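Local coordinates for protein flavin reductase (Uncultured bacterium, PDB 5CHO) that binds FAD and, as the reductase component of a two-component tryptophan halogenase, probably supplies its partner enzyme with reduced flavin, at residues 56-61 with 129-134; 93-98 with 133-138. All blocks are in the same frame, centred on the assembly; numbering follows the deposited sequence.

Contact 1 of 2, residues 56-61 with 129-134. With FAD (flavin-adenine dinucleotide), chain I.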
loop_
_atom_site.group_PDB
_atom_site.type_symbol
_atom_site.label_atom_id
_atom_site.label_comp_id
_atom_site.label_asym_id
_atom_site.label_seq_id
_atom_site.Cartn_x
_atom_site.Cartn_y
_atom_site.Cartn_z
ATOM N N ASP A 56 -14.037 11.714 -22.089
ATOM C CA ASP A 56 -14.379 13.079 -22.474
ATOM C C ASP A 56 -13.731 14.089 -21.543
ATOM O O ASP A 56 -13.303 15.163 -21.966
ATOM C CB ASP A 56 -15.893 13.261 -22.448
ATOM C CG ASP A 56 -16.598 12.419 -23.491
ATOM O OD1 ASP A 56 -16.002 12.169 -24.559
ATOM O OD2 ASP A 56 -17.748 12.000 -23.239
ATOM N N SER A 57 -13.662 13.720 -20.270
ATOM C CA SER A 57 -13.103 14.574 -19.232
ATOM C C SER A 57 -11.913 13.891 -18.570
ATOM O O SER A 57 -12.006 13.486 -17.413
ATOM C CB SER A 57 -14.174 14.909 -18.188
ATOM O OG SER A 57 -13.623 15.615 -17.091
ATOM N N PRO A 58 -10.794 13.745 -19.303
ATOM C CA PRO A 58 -9.599 13.148 -18.698
ATOM C C PRO A 58 -9.221 13.850 -17.400
ATOM O O PRO A 58 -9.378 15.066 -17.261
ATOM C CB PRO A 58 -8.517 13.345 -19.760
ATOM C CG PRO A 58 -9.243 13.476 -21.035
ATOM C CD PRO A 58 -10.593 14.063 -20.725
ATOM N N HIS A 59 -8.715 13.071 -16.456
ATOM C CA HIS A 59 -8.407 13.584 -15.137
ATOM C C HIS A 59 -7.278 12.776 -14.519
ATOM O O HIS A 59 -7.010 11.651 -14.938
ATOM C CB HIS A 59 -9.652 13.529 -14.251
ATOM C CG HIS A 59 -9.493 14.222 -12.936
ATOM N ND1 HIS A 59 -8.856 15.440 -12.810
ATOM C CD2 HIS A 59 -9.863 13.863 -11.686
ATOM C CE1 HIS A 59 -8.857 15.805 -11.541
ATOM N NE2 HIS A 59 -9.462 14.862 -10.836
ATOM N N ALA A 60 -6.618 13.354 -13.523
ATOM C CA ALA A 60 -5.529 12.679 -12.833
ATOM C C ALA A 60 -5.469 13.118 -11.380
ATOM O O ALA A 60 -5.899 14.222 -11.038
ATOM C CB ALA A 60 -4.207 12.954 -13.526
ATOM N N MET A 61 -4.942 12.239 -10.534
ATOM C CA MET A 61 -4.757 12.527 -9.120
ATOM C C MET A 61 -3.592 11.702 -8.584
ATOM O O MET A 61 -3.281 10.626 -9.101
ATOM C CB MET A 61 -6.034 12.234 -8.324
ATOM C CG MET A 61 -6.459 10.772 -8.342
ATOM S SD MET A 61 -6.080 9.843 -6.844
ATOM C CE MET A 61 -7.311 10.462 -5.705
ATOM N N TRP A 129 2.926 13.140 -21.370
ATOM C CA TRP A 129 1.910 12.102 -21.223
ATOM C C TRP A 129 1.811 11.199 -22.439
ATOM O O TRP A 129 1.903 11.650 -23.581
ATOM C CB TRP A 129 0.521 12.704 -20.993
ATOM C CG TRP A 129 0.332 13.456 -19.718
ATOM C CD1 TRP A 129 0.324 14.810 -19.561
ATOM C CD2 TRP A 129 0.107 12.899 -18.417
ATOM N NE1 TRP A 129 0.106 15.133 -18.244
ATOM C CE2 TRP A 129 -0.029 13.978 -17.520
ATOM C CE3 TRP A 129 0.010 11.593 -17.924
ATOM C CZ2 TRP A 129 -0.253 13.792 -16.158
ATOM C CZ3 TRP A 129 -0.217 11.410 -16.570
ATOM C CH2 TRP A 129 -0.346 12.504 -15.702
ATOM N N ALA A 130 1.622 9.912 -22.171
ATOM C CA ALA A 130 1.226 8.952 -23.190
ATOM C C ALA A 130 -0.218 8.573 -22.912
ATOM O O ALA A 130 -0.730 8.845 -21.828
ATOM C CB ALA A 130 2.117 7.724 -23.168
ATOM N N ARG A 131 -0.877 7.957 -23.886
ATOM C CA ARG A 131 -2.246 7.490 -23.700
ATOM C C ARG A 131 -2.276 5.975 -23.768
ATOM O O ARG A 131 -1.768 5.384 -24.719
ATOM C CB ARG A 131 -3.177 8.079 -24.755
ATOM C CG ARG A 131 -3.367 9.578 -24.655
ATOM C CD ARG A 131 -4.238 9.943 -23.469
ATOM N NE ARG A 131 -4.597 11.357 -23.494
ATOM C CZ ARG A 131 -5.793 11.841 -23.169
ATOM N NH1 ARG A 131 -6.769 11.035 -22.763
ATOM N NH2 ARG A 131 -6.015 13.146 -23.241
ATOM N N GLY A 132 -2.871 5.351 -22.757
ATOM C CA GLY A 132 -2.906 3.906 -22.689
ATOM C C GLY A 132 -3.708 3.359 -23.853
ATOM O O GLY A 132 -4.804 3.835 -24.149
ATOM N N ALA A 133 -3.155 2.350 -24.514
ATOM C CA ALA A 133 -3.740 1.804 -25.733
ATOM C C ALA A 133 -5.131 1.213 -25.497
ATOM O O ALA A 133 -5.992 1.280 -26.374
ATOM C CB ALA A 133 -2.812 0.750 -26.327
ATOM N N ARG A 134 -5.345 0.638 -24.317
ATOM C CA ARG A 134 -6.596 -0.053 -24.015
ATOM C C ARG A 134 -7.673 0.837 -23.404
ATOM O O ARG A 134 -8.863 0.609 -23.622
ATOM C CB ARG A 134 -6.331 -1.221 -23.067
ATOM C CG ARG A 134 -5.485 -2.326 -23.663
ATOM C CD ARG A 134 -6.241 -3.036 -24.778
ATOM N NE ARG A 134 -7.456 -3.679 -24.284
ATOM C CZ ARG A 134 -7.485 -4.859 -23.672
ATOM N NH1 ARG A 134 -6.361 -5.539 -23.475
ATOM N NH2 ARG A 134 -8.641 -5.364 -23.255
HETATM P PA FAD I . -10.365 16.797 -5.452
HETATM O O1A FAD I . -11.541 17.268 -6.259
HETATM O O2A FAD I . -9.175 17.629 -5.731
HETATM O O5B FAD I . -10.703 16.902 -3.873
HETATM C C5B FAD I . -9.664 16.589 -2.936
HETATM C C4B FAD I . -10.069 17.068 -1.494
HETATM O O4B FAD I . -10.050 18.356 -1.450
HETATM C C3B FAD I . -11.500 16.643 -1.186
HETATM O O3B FAD I . -11.619 16.214 0.127
HETATM C C2B FAD I . -12.346 17.895 -1.416
HETATM O O2B FAD I . -13.457 17.987 -0.371
HETATM C C1B FAD I . -11.550 18.893 -1.259
HETATM N N9A FAD I . -11.818 19.882 -2.237
HETATM C C8A FAD I . -11.152 20.095 -3.398
HETATM N N7A FAD I . -11.743 21.138 -4.033
HETATM C C5A FAD I . -12.776 21.564 -3.264
HETATM C C6A FAD I . -13.709 22.577 -3.430
HETATM N N6A FAD I . -13.937 23.575 -4.464
HETATM N N1A FAD I . -14.651 22.790 -2.483
HETATM C C2A FAD I . -14.695 22.006 -1.360
HETATM N N3A FAD I . -13.781 20.998 -1.195
HETATM C C4A FAD I . -12.822 20.784 -2.150
HETATM N N1 FAD I . -5.874 11.017 -2.092
HETATM C C2 FAD I . -6.727 9.829 -2.094
HETATM O O2 FAD I . -7.956 9.946 -2.156
HETATM N N3 FAD I . -6.128 8.501 -2.013
HETATM C C4 FAD I . -4.709 8.371 -1.935
HETATM O O4 FAD I . -4.243 7.322 -1.874
HETATM C C4X FAD I . -3.848 9.596 -1.932
HETATM N N5 FAD I . -2.423 9.490 -1.852
HETATM C C5X FAD I . -1.573 10.707 -1.861
HETATM C C6 FAD I . -0.153 10.600 -1.783
HETATM C C7 FAD I . 0.642 11.755 -1.785
HETATM C C7M FAD I . 2.122 11.274 -1.693
HETATM C C8 FAD I . 0.026 13.006 -1.870
HETATM C C8M FAD I . 1.023 14.213 -1.865
HETATM C C9 FAD I . -1.369 13.104 -1.947
HETATM C C9A FAD I . -2.176 11.958 -1.938
HETATM N N10 FAD I . -3.630 12.081 -2.020
HETATM C C10 FAD I . -4.454 10.889 -2.014
HETATM C "C1'" FAD I . -4.295 13.414 -2.100
HETATM C "C2'" FAD I . -4.858 13.648 -3.516
HETATM O "O2'" FAD I . -3.829 13.510 -4.447
HETATM C "C3'" FAD I . -5.432 15.044 -3.569
HETATM O "O3'" FAD I . -6.510 15.131 -2.690
HETATM C "C4'" FAD I . -5.905 15.382 -4.986
HETATM O "O4'" FAD I . -6.157 16.725 -5.069
HETATM C "C5'" FAD I . -7.199 14.606 -5.306
HETATM O "O5'" FAD I . -7.637 14.931 -6.620
HETATM P P FAD I . -9.204 14.772 -6.993
HETATM O O1P FAD I . -9.516 15.623 -8.196
HETATM O O2P FAD I . -9.531 13.300 -7.273
HETATM O O3P FAD I . -10.049 15.272 -5.767
#

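Contact 2 of 2, residues 93-98 with 133-138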
loop_
_atom_site.group_PDB
_atom_site.type_symbol
_atom_site.label_atom_id
_atom_site.label_comp_id
_atom_site.label_asym_id
_atom_site.label_seq_id
_atom_site.Cartn_x
_atom_site.Cartn_y
_atom_site.Cartn_z
ATOM N N VAL A 93 -16.206 6.409 -15.622
ATOM C CA VAL A 93 -15.454 5.929 -16.784
ATOM C C VAL A 93 -15.203 4.411 -16.759
ATOM O O VAL A 93 -15.048 3.779 -17.806
ATOM C CB VAL A 93 -14.119 6.681 -16.903
ATOM C CG1 VAL A 93 -13.321 6.174 -18.091
ATOM C CG2 VAL A 93 -14.385 8.169 -17.034
ATOM N N GLY A 94 -15.170 3.830 -15.565
ATOM C CA GLY A 94 -15.016 2.390 -15.415
ATOM C C GLY A 94 -13.664 1.784 -15.771
ATOM O O GLY A 94 -13.490 0.568 -15.675
ATOM N N SER A 95 -12.704 2.612 -16.169
ATOM C CA SER A 95 -11.328 2.149 -16.351
ATOM C C SER A 95 -10.354 3.264 -15.992
ATOM O O SER A 95 -10.732 4.434 -15.948
ATOM C CB SER A 95 -11.089 1.678 -17.790
ATOM O OG SER A 95 -11.176 2.759 -18.701
ATOM N N PHE A 96 -9.102 2.905 -15.734
ATOM C CA PHE A 96 -8.127 3.897 -15.305
ATOM C C PHE A 96 -6.682 3.457 -15.498
ATOM O O PHE A 96 -6.390 2.277 -15.698
ATOM C CB PHE A 96 -8.362 4.257 -13.834
ATOM C CG PHE A 96 -8.230 3.100 -12.889
ATOM C CD1 PHE A 96 -7.029 2.857 -12.232
ATOM C CD2 PHE A 96 -9.313 2.271 -12.631
ATOM C CE1 PHE A 96 -6.910 1.799 -11.343
ATOM C CE2 PHE A 96 -9.200 1.215 -11.748
ATOM C CZ PHE A 96 -7.997 0.978 -11.103
ATOM N N GLY A 97 -5.791 4.441 -15.435
ATOM C CA GLY A 97 -4.363 4.221 -15.554
ATOM C C GLY A 97 -3.671 4.461 -14.228
ATOM O O GLY A 97 -4.192 5.162 -13.362
ATOM N N VAL A 98 -2.502 3.852 -14.068
ATOM C CA VAL A 98 -1.665 4.056 -12.896
ATOM C C VAL A 98 -0.217 4.164 -13.352
ATOM O O VAL A 98 0.266 3.298 -14.081
ATOM C CB VAL A 98 -1.816 2.893 -11.882
ATOM C CG1 VAL A 98 -0.908 3.090 -10.673
ATOM C CG2 VAL A 98 -3.274 2.730 -11.448
ATOM N N ALA A 133 -3.155 2.350 -24.514
ATOM C CA ALA A 133 -3.740 1.804 -25.733
ATOM C C ALA A 133 -5.131 1.213 -25.497
ATOM O O ALA A 133 -5.992 1.280 -26.374
ATOM C CB ALA A 133 -2.812 0.750 -26.327
ATOM N N ARG A 134 -5.345 0.638 -24.317
ATOM C CA ARG A 134 -6.596 -0.053 -24.015
ATOM C C ARG A 134 -7.673 0.837 -23.404
ATOM O O ARG A 134 -8.863 0.609 -23.622
ATOM C CB ARG A 134 -6.331 -1.221 -23.067
ATOM C CG ARG A 134 -5.485 -2.326 -23.663
ATOM C CD ARG A 134 -6.241 -3.036 -24.778
ATOM N NE ARG A 134 -7.456 -3.679 -24.284
ATOM C CZ ARG A 134 -7.485 -4.859 -23.672
ATOM N NH1 ARG A 134 -6.361 -5.539 -23.475
ATOM N NH2 ARG A 134 -8.641 -5.364 -23.255
ATOM N N THR A 135 -7.257 1.850 -22.651
ATOM C CA THR A 135 -8.189 2.664 -21.876
ATOM C C THR A 135 -8.155 4.129 -22.285
ATOM O O THR A 135 -9.056 4.892 -21.943
ATOM C CB THR A 135 -7.878 2.566 -20.374
ATOM O OG1 THR A 135 -6.578 3.113 -20.120
ATOM C CG2 THR A 135 -7.917 1.114 -19.921
ATOM N N GLY A 136 -7.119 4.519 -23.023
ATOM C CA GLY A 136 -6.903 5.918 -23.348
ATOM C C GLY A 136 -6.550 6.772 -22.143
ATOM O O GLY A 136 -6.541 7.998 -22.235
ATOM N N ALA A 137 -6.277 6.137 -21.007
ATOM C CA ALA A 137 -5.936 6.873 -19.794
ATOM C C ALA A 137 -4.527 7.457 -19.914
ATOM O O ALA A 137 -3.627 6.796 -20.437
ATOM C CB ALA A 137 -6.033 5.972 -18.575
ATOM N N PRO A 138 -4.325 8.698 -19.437
ATOM C CA PRO A 138 -2.956 9.223 -19.475
ATOM C C PRO A 138 -1.977 8.429 -18.612
ATOM O O PRO A 138 -2.292 8.057 -17.481
ATOM C CB PRO A 138 -3.109 10.654 -18.948
ATOM C CG PRO A 138 -4.529 11.006 -19.200
ATOM C CD PRO A 138 -5.301 9.732 -19.053
HETATM O O HOH W 1 -9.930 5.547 -18.774
#

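Contact 1 of 2, residues 56-61 with 129-134
The backbones of Pro58 and Arg131 stand well apart, their CA atoms 10.5 Å from each other, and Ala60 and Trp129 keep a similar spacing at 11.2 Å between CA atoms, so the two segments meet through side chains alone. Pro58 CG comes to the edge of the Arg131 guanidinium, close to its plane and 3.9 Å from NH1, the two side chains crossing at about a right angle. The arginine chain bends at its second torsion (chi2 -73°), which brings the guanidinium edge up to the proline ring, although its CB does not head there. Its nitrogens find polar mates nearby: NH1 bonds to Gly136 O and NH2 forms a salt bridge with Asp125, which together should fix how the guanidinium is turned. One step along, Ala60 CB makes a looser apolar contact with Trp129 CH2 at 4.5 Å, approaching the indole obliquely.

His59 and Met61, the alternate residues of the strand, serve the cofactor instead. With CG anti to the backbone N (chi1 -171°), His59 extends its ring toward the pyrophosphate, and NE2 donates to FAD O1P over 2.7 Å at 154°, the oxygen lying in the ring plane. Met61 CB lies 3.6 Å from FAD O5'. Bent at both later torsions, the chain carries Met61 CE to 3.6 Å from FAD O2, a flavin carbonyl oxygen. Replacing His59 by an alanine would probably leave O1P without this donor and open a gap between the strand and the pyrophosphate.

Strand 59-63 pairs antiparallel with strand 46-53, whose Val50 and Thr52 also touch Ala60. Helix 85-93 packs on His59 and Met61 through Met86, and strand 138-140, the partner of strand 129-131, touches Trp129 with Pro138 and Ala140.

Contact 2 of 2, residues 93-98 with 133-138
Ser95 and Gly97 receive Thr135 and Ala137 in a buried packing contact, where the turn between strands 129-131 and 138-140 lies against one face of strand 95-100 with no direct hydrogen bond between the segments. The closest match is at Gly97 and Ala137, whose CA atoms are 5.2 Å apart. Ala137 CB presses onto the strand backbone, 3.5 Å from Gly97 N and 4.0 Å from Phe96 C. Glycine makes this approach possible, since a CB at position 97 would fall only 3.1 Å from Ala137 CB.

At the other end, Ser95 and Thr135 pack alongside each other: Ser95 OG is 3.7 Å from Thr135 CB, and Ser95 CB lies against the methyl CG2. A water joins the two residues, hydrogen-bonded to Ser95 OG at 3.1 Å and giving a weak bond to Thr135 O.

An ST turn helps shape the loop. Thr135 OG1 sits between its own backbone N and carbonyl carbon (chi1 64°), where it accepts from Ala137 N at 3.2 Å and 158°; the same hydroxyl also bonds to Glu148 OE1. Two bonds thus grip the oxygen and leave the methyl to face the serine. Gly136, within this turn, has a positive phi of 67°.

Strand 95-100 belongs to the antiparallel barrel-like sheet of the flavin reductase domain, consistent with the split-barrel fold of FMN-binding relatives. Its edges are engaged by strand 46-53, through Gly97 with Thr52, and by strand 145-157, through Phe96 with Cys149 and Val98 with Phe147. The loop therefore meets a face of the strand, and Phe96 points away from it, its side chain packing on Val51, Val53 and Cys149.

In the fold
Contacts 1 and 2 lie with their centres 6 Å apart and share Ala133 and Arg134, part of the loop that joins strands 129-131 and 138-140. Within this hairpin, Gly132 N and Ala137 O, 2.8 Å apart, probably form a hydrogen bond, and Trp129 CE3 packs 3.4 Å from Pro138 CB, so the two arms that reach the main sheet are tied to each other. They meet strands on both sides of strand 46-53, which pairs with 59-63 in contact 1 and with 95-100 in contact 2. Contact 1 alone includes FAD-pocket residues; in contact 2 the Phe96 side chain remains about 11 Å from the cofactor.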